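Long-range contact in tyrosine aminotransferase (Leishmania infantum, PDB 4IX8), which probably transfers the amino group of L-tyrosine to 2-oxoglutarate, using pyridoxal 5'-phosphate as cofactor: residues N163-A168 / E184-Y189. Numbering follows the deposited sequence.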
loop_
_atom_site.group_PDB
_atom_site.type_symbol
_atom_site.label_atom_id
_atom_site.label_comp_id
_atom_site.label_asym_id
_atom_site.label_seq_id
_atom_site.Cartn_x
_atom_site.Cartn_y
_atom_site.Cartn_z
ATOM N N ASN A 163 -18.609 -10.293 -10.813
ATOM C CA ASN A 163 -19.175 -9.067 -10.264
ATOM C C ASN A 163 -19.387 -9.139 -8.752
ATOM O O ASN A 163 -19.457 -10.221 -8.204
ATOM C CB ASN A 163 -20.481 -8.754 -10.979
ATOM C CG ASN A 163 -21.591 -9.790 -10.695
ATOM O OD1 ASN A 163 -22.314 -9.690 -9.687
ATOM N ND2 ASN A 163 -21.794 -10.731 -11.642
ATOM N N ILE A 164 -19.426 -7.980 -8.084
ATOM C CA ILE A 164 -19.841 -7.887 -6.677
ATOM C C ILE A 164 -20.925 -6.833 -6.519
ATOM O O ILE A 164 -21.024 -5.919 -7.336
ATOM C CB ILE A 164 -18.691 -7.541 -5.726
ATOM C CG1 ILE A 164 -17.961 -6.288 -6.189
ATOM C CG2 ILE A 164 -17.701 -8.684 -5.645
ATOM C CD1 ILE A 164 -16.984 -5.795 -5.141
ATOM N N LEU A 165 -21.759 -6.997 -5.490
ATOM C CA LEU A 165 -22.824 -6.066 -5.191
ATOM C C LEU A 165 -22.277 -5.082 -4.199
ATOM O O LEU A 165 -21.853 -5.475 -3.125
ATOM C CB LEU A 165 -24.078 -6.768 -4.640
ATOM C CG LEU A 165 -24.726 -7.793 -5.586
ATOM C CD1 LEU A 165 -26.058 -8.267 -5.053
ATOM C CD2 LEU A 165 -24.947 -7.235 -6.914
ATOM N N VAL A 166 -22.274 -3.805 -4.588
ATOM C CA VAL A 166 -21.736 -2.699 -3.769
ATOM C C VAL A 166 -22.783 -1.590 -3.614
ATOM O O VAL A 166 -23.489 -1.263 -4.576
ATOM C CB VAL A 166 -20.511 -2.078 -4.381
ATOM C CG1 VAL A 166 -19.936 -1.003 -3.452
ATOM C CG2 VAL A 166 -19.467 -3.166 -4.690
ATOM N N CYS A 167 -22.925 -1.041 -2.409
ATOM C CA CYS A 167 -23.864 0.053 -2.200
ATOM C C CYS A 167 -23.470 1.266 -3.037
ATOM O O CYS A 167 -22.297 1.485 -3.314
ATOM C CB CYS A 167 -23.944 0.420 -0.722
ATOM S SG CYS A 167 -22.302 0.741 -0.118
ATOM N N ALA A 168 -24.471 2.050 -3.433
ATOM C CA ALA A 168 -24.284 3.404 -3.989
ATOM C C ALA A 168 -25.277 4.284 -3.252
ATOM O O ALA A 168 -26.438 3.937 -3.165
ATOM C CB ALA A 168 -24.545 3.469 -5.468
ATOM N N GLU A 184 -16.696 -6.351 -12.137
ATOM C CA GLU A 184 -17.801 -5.417 -12.253
ATOM C C GLU A 184 -18.304 -5.032 -10.869
ATOM O O GLU A 184 -18.649 -5.915 -10.069
ATOM C CB GLU A 184 -18.971 -5.991 -13.044
ATOM C CG GLU A 184 -20.145 -5.027 -13.151
ATOM C CD GLU A 184 -21.395 -5.669 -13.758
ATOM O OE1 GLU A 184 -21.307 -6.720 -14.464
ATOM O OE2 GLU A 184 -22.506 -5.145 -13.493
ATOM N N CYS A 185 -18.363 -3.717 -10.630
ATOM C CA CYS A 185 -19.014 -3.093 -9.455
ATOM C C CYS A 185 -20.473 -2.882 -9.770
ATOM O O CYS A 185 -20.850 -2.020 -10.555
ATOM C CB CYS A 185 -18.350 -1.768 -9.108
ATOM S SG CYS A 185 -18.952 -0.986 -7.577
ATOM N N ARG A 186 -21.296 -3.765 -9.244
ATOM C CA ARG A 186 -22.712 -3.770 -9.557
ATOM C C ARG A 186 -23.432 -3.144 -8.377
ATOM O O ARG A 186 -23.483 -3.710 -7.279
ATOM C CB ARG A 186 -23.235 -5.179 -9.848
ATOM C CG ARG A 186 -24.684 -5.208 -10.316
ATOM C CD ARG A 186 -25.058 -6.604 -10.883
ATOM N NE ARG A 186 -24.270 -6.988 -12.064
ATOM C CZ ARG A 186 -24.344 -8.175 -12.682
ATOM N NH1 ARG A 186 -25.135 -9.136 -12.238
ATOM N NH2 ARG A 186 -23.582 -8.413 -13.736
ATOM N N TYR A 187 -23.921 -1.940 -8.610
ATOM C CA TYR A 187 -24.514 -1.133 -7.574
ATOM C C TYR A 187 -25.874 -1.587 -7.181
ATOM O O TYR A 187 -26.727 -1.789 -8.057
ATOM C CB TYR A 187 -24.610 0.306 -8.048
ATOM C CG TYR A 187 -23.311 1.070 -8.017
ATOM C CD1 TYR A 187 -22.483 1.042 -6.909
ATOM C CD2 TYR A 187 -22.938 1.851 -9.083
ATOM C CE1 TYR A 187 -21.302 1.794 -6.884
ATOM C CE2 TYR A 187 -21.772 2.578 -9.067
ATOM C CZ TYR A 187 -20.963 2.562 -7.980
ATOM O OH TYR A 187 -19.823 3.330 -8.017
ATOM N N TYR A 188 -26.109 -1.712 -5.877
ATOM C CA TYR A 188 -27.491 -1.680 -5.355
ATOM C C TYR A 188 -27.643 -0.303 -4.656
ATOM O O TYR A 188 -26.644 0.266 -4.201
ATOM C CB TYR A 188 -27.777 -2.867 -4.419
ATOM C CG TYR A 188 -26.922 -2.842 -3.206
ATOM C CD1 TYR A 188 -27.281 -2.076 -2.111
ATOM C CD2 TYR A 188 -25.720 -3.520 -3.161
ATOM C CE1 TYR A 188 -26.488 -2.012 -0.998
ATOM C CE2 TYR A 188 -24.912 -3.458 -2.040
ATOM C CZ TYR A 188 -25.317 -2.707 -0.964
ATOM O OH TYR A 188 -24.553 -2.615 0.161
ATOM N N TYR A 189 -28.853 0.246 -4.567
ATOM C CA TYR A 189 -28.999 1.644 -4.149
ATOM C C TYR A 189 -29.438 1.734 -2.693
ATOM O O TYR A 189 -30.122 0.856 -2.160
ATOM C CB TYR A 189 -29.952 2.403 -5.132
ATOM C CG TYR A 189 -29.216 2.560 -6.461
ATOM C CD1 TYR A 189 -28.240 3.538 -6.623
ATOM C CD2 TYR A 189 -29.404 1.657 -7.511
ATOM C CE1 TYR A 189 -27.479 3.644 -7.817
ATOM C CE2 TYR A 189 -28.651 1.753 -8.720
ATOM C CZ TYR A 189 -27.694 2.756 -8.865
ATOM O OH TYR A 189 -26.937 2.896 -10.036
#
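From the pairing of Asn163 with Glu184 to that of Ala168 with Tyr189, the two strands run parallel with a pronounced twist (43° between their directions), joined by five backbone hydrogen bonds; Ile164 N to Glu184 O (3.0 Å) is the first, Ala168 N to Tyr188 O the last. On the face carrying Asn163, Leu165, Arg186 and Tyr188, the carboxamide of Asn163 stacks on the guanidinium of Arg186, their planes 16° apart and ND2 3.6 Å from NH2. A flat amide suits this place because it covers the cation while OD1 bonds Thr211 OG1 and ND2 bonds Asp208 OD1. Glu184 lies at the guanidinium edge, in its plane: NE bonds OE2 (2.9 Å) and NH2 bonds OE1, while NH1 reaches Asp208 OD2 and Met206 O, bonds that together would limit rotation. The apolar stem of Arg186 packs on Leu165, with CB, CG and CD each 4.0 Å from CD2. Helix 173-181 links the strands in a beta-alpha-beta unit of the large mixed sheet of this aminotransferase, and it covers the opposite face, where branched Val166 packs its CG2 on Cys185 SG at 3.7 Å. There Ala168, a single methyl, lets the Tyr187 ring approach in a CH-pi contact, CB 3.5 Å from CD1; CB also touches Tyr189 CE1. Back on the arginine face, Tyr188 has CG between its backbone N and carbonyl carbon (chi1 63°), which swings the ring across the neighbouring strand. Long and hydroxyl-tipped, it can lie over Cys167 CA, 3.6 Å from its centroid, and still bond Val215 O, while Phe214 stacks against it.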